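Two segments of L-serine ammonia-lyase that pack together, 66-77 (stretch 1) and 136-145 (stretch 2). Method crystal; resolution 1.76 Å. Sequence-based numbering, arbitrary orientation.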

# COMPACT_ATOMS: atom_id res chain seq x y z
N THR A 66 6.22 22.54 -9.55
CA THR A 66 7.41 23.28 -9.15
C THR A 66 8.52 23.32 -10.21
O THR A 66 9.17 24.36 -10.41
N ARG A 67 8.75 22.20 -10.90
CA ARG A 67 9.94 22.04 -11.74
C ARG A 67 9.65 22.04 -13.24
O ARG A 67 10.58 22.05 -14.04
N GLY A 68 8.38 22.03 -13.61
CA GLY A 68 7.98 22.06 -15.03
C GLY A 68 7.97 20.68 -15.66
O GLY A 68 8.14 19.66 -14.98
N THR A 69 7.78 20.66 -16.98
CA THR A 69 7.59 19.42 -17.71
C THR A 69 8.83 18.94 -18.48
O THR A 69 8.74 18.02 -19.29
N ASN A 70 9.98 19.57 -18.23
CA ASN A 70 11.24 19.09 -18.82
C ASN A 70 12.01 18.13 -17.92
O ASN A 70 13.13 17.71 -18.24
N ILE A 71 11.41 17.80 -16.78
CA ILE A 71 12.04 16.88 -15.84
C ILE A 71 11.92 15.45 -16.33
O ILE A 71 11.20 15.16 -17.29
N GLN A 72 12.65 14.55 -15.67
CA GLN A 72 12.46 13.12 -15.89
C GLN A 72 12.10 12.55 -14.55
O GLN A 72 12.78 12.86 -13.56
N PHE A 73 11.04 11.74 -14.47
CA PHE A 73 10.83 11.00 -13.23
C PHE A 73 11.64 9.71 -13.32
O PHE A 73 11.68 9.11 -14.37
N VAL A 74 12.28 9.31 -12.23
CA VAL A 74 13.08 8.08 -12.23
C VAL A 74 12.55 7.24 -11.08
O VAL A 74 12.35 7.74 -9.96
N CYS A 75 12.31 5.95 -11.32
CA CYS A 75 11.79 5.10 -10.26
C CYS A 75 12.14 3.64 -10.46
O CYS A 75 11.98 3.12 -11.56
N GLY A 76 12.61 3.01 -9.39
CA GLY A 76 12.76 1.55 -9.32
C GLY A 76 12.17 0.96 -8.03
O GLY A 76 12.45 -0.20 -7.70
N SER A 77 11.32 1.73 -7.35
CA SER A 77 10.94 1.48 -5.94
C SER A 77 9.66 0.67 -5.76
O SER A 77 8.75 1.09 -5.01
N LEU A 136 20.65 6.55 -11.92
CA LEU A 136 20.28 7.05 -13.26
C LEU A 136 19.75 8.47 -13.24
O LEU A 136 19.36 9.01 -14.28
N VAL A 137 19.72 9.06 -12.06
CA VAL A 137 19.14 10.37 -11.89
C VAL A 137 20.16 11.44 -12.31
O VAL A 137 21.22 11.58 -11.70
N ARG A 138 19.80 12.18 -13.35
CA ARG A 138 20.66 13.24 -13.89
C ARG A 138 20.23 14.62 -13.38
O ARG A 138 19.34 14.71 -12.53
N ARG A 139 20.87 15.68 -13.87
CA ARG A 139 20.66 17.04 -13.34
C ARG A 139 19.19 17.51 -13.24
O ARG A 139 18.84 18.27 -12.33
N ASN A 140 18.33 17.08 -14.16
CA ASN A 140 16.92 17.48 -14.10
C ASN A 140 16.01 16.27 -13.86
O ASN A 140 14.83 16.26 -14.23
N GLY A 141 16.59 15.22 -13.28
CA GLY A 141 15.81 14.03 -12.95
C GLY A 141 15.36 14.10 -11.51
O GLY A 141 16.00 14.74 -10.68
N ILE A 142 14.24 13.45 -11.20
CA ILE A 142 13.75 13.43 -9.84
C ILE A 142 13.41 11.98 -9.51
O ILE A 142 12.62 11.36 -10.21
N TYR A 143 14.05 11.47 -8.46
CA TYR A 143 13.76 10.13 -7.98
C TYR A 143 12.44 10.12 -7.21
O TYR A 143 12.18 11.00 -6.38
N VAL A 144 11.59 9.13 -7.50
CA VAL A 144 10.29 9.01 -6.83
C VAL A 144 10.35 7.88 -5.82
O VAL A 144 10.40 6.71 -6.19
N PRO A 145 10.38 8.23 -4.52
CA PRO A 145 10.43 7.13 -3.56
C PRO A 145 9.05 6.47 -3.41
O PRO A 145 8.07 7.03 -3.87

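The two segments pair as short parallel β-strands, 72-75 beside 141-143, with apolar side chains packed on both faces and a polar, water-laced cluster at the N-terminal end. Backbone hydrogen bonds set the register: Gln72 N to Asn140 O (3.1 Å), Ile142 N to Gln72 O (2.8 Å), Val74 N to Ile142 O (2.9 Å) and Val144 N to Val74 O (2.9 Å).

Side chains alternate accordingly. On one face, Phe73 (chi1 m) lies beside Ile142 (chi1 t, chi2 p), CD1 to CG2 3.3 Å, and its CD1 also reaches CG2 of Val144 (t) at 3.7 Å; Ile71 (p, t) extends this patch through CD1, 4.1 Å from Ile142 CG2. The other face carries Gln72, Val74 and Tyr143. Val74 (t) is buried there, its CB 4.0 Å from Val137 CG2 and its CG1 3.9 Å from Tyr143 CD1. Tyr143 (chi1 t) extends its ring onward alongside the end of the first strand, so that Val74 O lies over one ring face and the hydroxyl reaches the following loop. There Tyr143 OH accepts a hydrogen bond from Gly76 N (2.9 Å) and shares another with Ser77 OG (2.7 Å), tying the chain down just beyond the strand.

At the opposite end, Arg67 (m, m, m) points toward stretch 2 and donates from NH2 to Asn140 OD1 (2.8 Å), which lies at the guanidinium edge. Water 1 bridges Arg67 O and NE to the same OD1, while water 2 links Arg67 NH2 to the carbonyl oxygens of Arg139 and Gly141. Asn140 (chi1 t) also donates a weak bond from ND2 to Asn70 O (3.2 Å). Gln72 (chi1 m) bends its amide toward the turn 138-141, where OE1 accepts from waters 3 and 4; these in turn accept from Arg138 N and Asn140 N, respectively.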

# COMPACT_ATOMS: atom_id res chain seq x y z
CB THR A 66 7.95 22.75 -7.81
OG1 THR A 66 6.91 22.82 -6.83
CG2 THR A 66 9.12 23.60 -7.34
CB ARG A 67 10.67 20.73 -11.38
CG ARG A 67 11.14 20.57 -9.94
CD ARG A 67 12.52 21.15 -9.70
NE ARG A 67 13.54 20.62 -10.61
CZ ARG A 67 14.37 19.62 -10.34
NH1 ARG A 67 14.34 19.02 -9.15
NH2 ARG A 67 15.24 19.22 -11.26
CB THR A 69 6.42 19.57 -18.69
OG1 THR A 69 6.68 20.68 -19.56
CG2 THR A 69 5.13 19.85 -17.95
CB ASN A 70 12.14 20.29 -19.18
CG ASN A 70 11.59 21.09 -20.34
OD1 ASN A 70 10.99 20.52 -21.25
ND2 ASN A 70 11.77 22.41 -20.30
CB ILE A 71 11.41 16.99 -14.44
CG1 ILE A 71 9.88 16.77 -14.53
CG2 ILE A 71 11.78 18.33 -13.81
CD1 ILE A 71 9.21 16.53 -13.19
CB GLN A 72 13.74 12.45 -16.39
CG GLN A 72 14.29 12.99 -17.71
CD GLN A 72 15.27 14.12 -17.49
OE1 GLN A 72 16.10 14.08 -16.58
NE2 GLN A 72 15.19 15.15 -18.34
CB PHE A 73 9.36 10.65 -13.02
CG PHE A 73 8.49 11.81 -12.61
CD1 PHE A 73 8.71 12.47 -11.40
CD2 PHE A 73 7.41 12.19 -13.37
CE1 PHE A 73 7.89 13.52 -10.99
CE2 PHE A 73 6.58 13.25 -12.98
CZ PHE A 73 6.84 13.92 -11.79
CB VAL A 74 14.58 8.40 -12.02
CG1 VAL A 74 15.41 7.11 -11.98
CG2 VAL A 74 15.09 9.34 -13.12
CB CYS A 75 10.27 5.27 -10.15
SG CYS A 75 9.58 4.55 -8.64
CB SER A 77 10.79 2.80 -5.17
OG SER A 77 12.06 3.39 -4.92
CB LEU A 136 19.22 6.14 -13.89
CG LEU A 136 19.57 4.66 -14.02
CD1 LEU A 136 18.50 3.96 -14.84
CD2 LEU A 136 20.94 4.52 -14.68
CB VAL A 137 18.71 10.65 -10.44
CG1 VAL A 137 18.10 12.04 -10.34
CG2 VAL A 137 17.73 9.58 -9.93
CB ARG A 138 20.66 13.15 -15.42
CG ARG A 138 21.41 11.92 -15.94
CD ARG A 138 20.61 11.16 -17.00
NE ARG A 138 19.65 12.03 -17.68
CZ ARG A 138 18.73 11.63 -18.55
NH1 ARG A 138 18.61 10.35 -18.88
NH2 ARG A 138 17.92 12.52 -19.09
CB ARG A 139 21.52 18.06 -14.12
CG ARG A 139 21.13 18.26 -15.58
CD ARG A 139 22.11 19.18 -16.31
NE ARG A 139 23.42 18.55 -16.48
CZ ARG A 139 24.54 19.18 -16.83
NH1 ARG A 139 24.54 20.48 -17.05
NH2 ARG A 139 25.66 18.49 -16.93
CB ASN A 140 16.50 18.24 -15.37
CG ASN A 140 15.39 19.26 -15.11
OD1 ASN A 140 15.25 19.79 -14.01
ND2 ASN A 140 14.61 19.54 -16.14
CB ILE A 142 12.51 14.36 -9.66
CG1 ILE A 142 11.82 14.13 -8.33
CG2 ILE A 142 11.52 14.16 -10.77
CD1 ILE A 142 12.62 14.63 -7.14
CB TYR A 143 14.88 9.52 -7.12
CG TYR A 143 14.65 8.05 -7.00
CD1 TYR A 143 14.96 7.20 -8.06
CD2 TYR A 143 13.95 7.52 -5.90
CE1 TYR A 143 14.69 5.85 -8.01
CE2 TYR A 143 13.68 6.15 -5.83
CZ TYR A 143 14.04 5.33 -6.91
OH TYR A 143 13.76 3.98 -6.91
CB VAL A 144 9.14 8.75 -7.82
CG1 VAL A 144 7.80 8.76 -7.08
CG2 VAL A 144 9.12 9.82 -8.90
CB PRO A 145 10.86 7.83 -2.26
CG PRO A 145 10.44 9.26 -2.42
CD PRO A 145 10.17 9.54 -3.89
O HOH W 1 13.42 21.70 -13.60
O HOH W 2 17.13 17.33 -10.43
O HOH W 3 17.35 11.65 -14.97
O HOH W 4 18.36 15.49 -16.44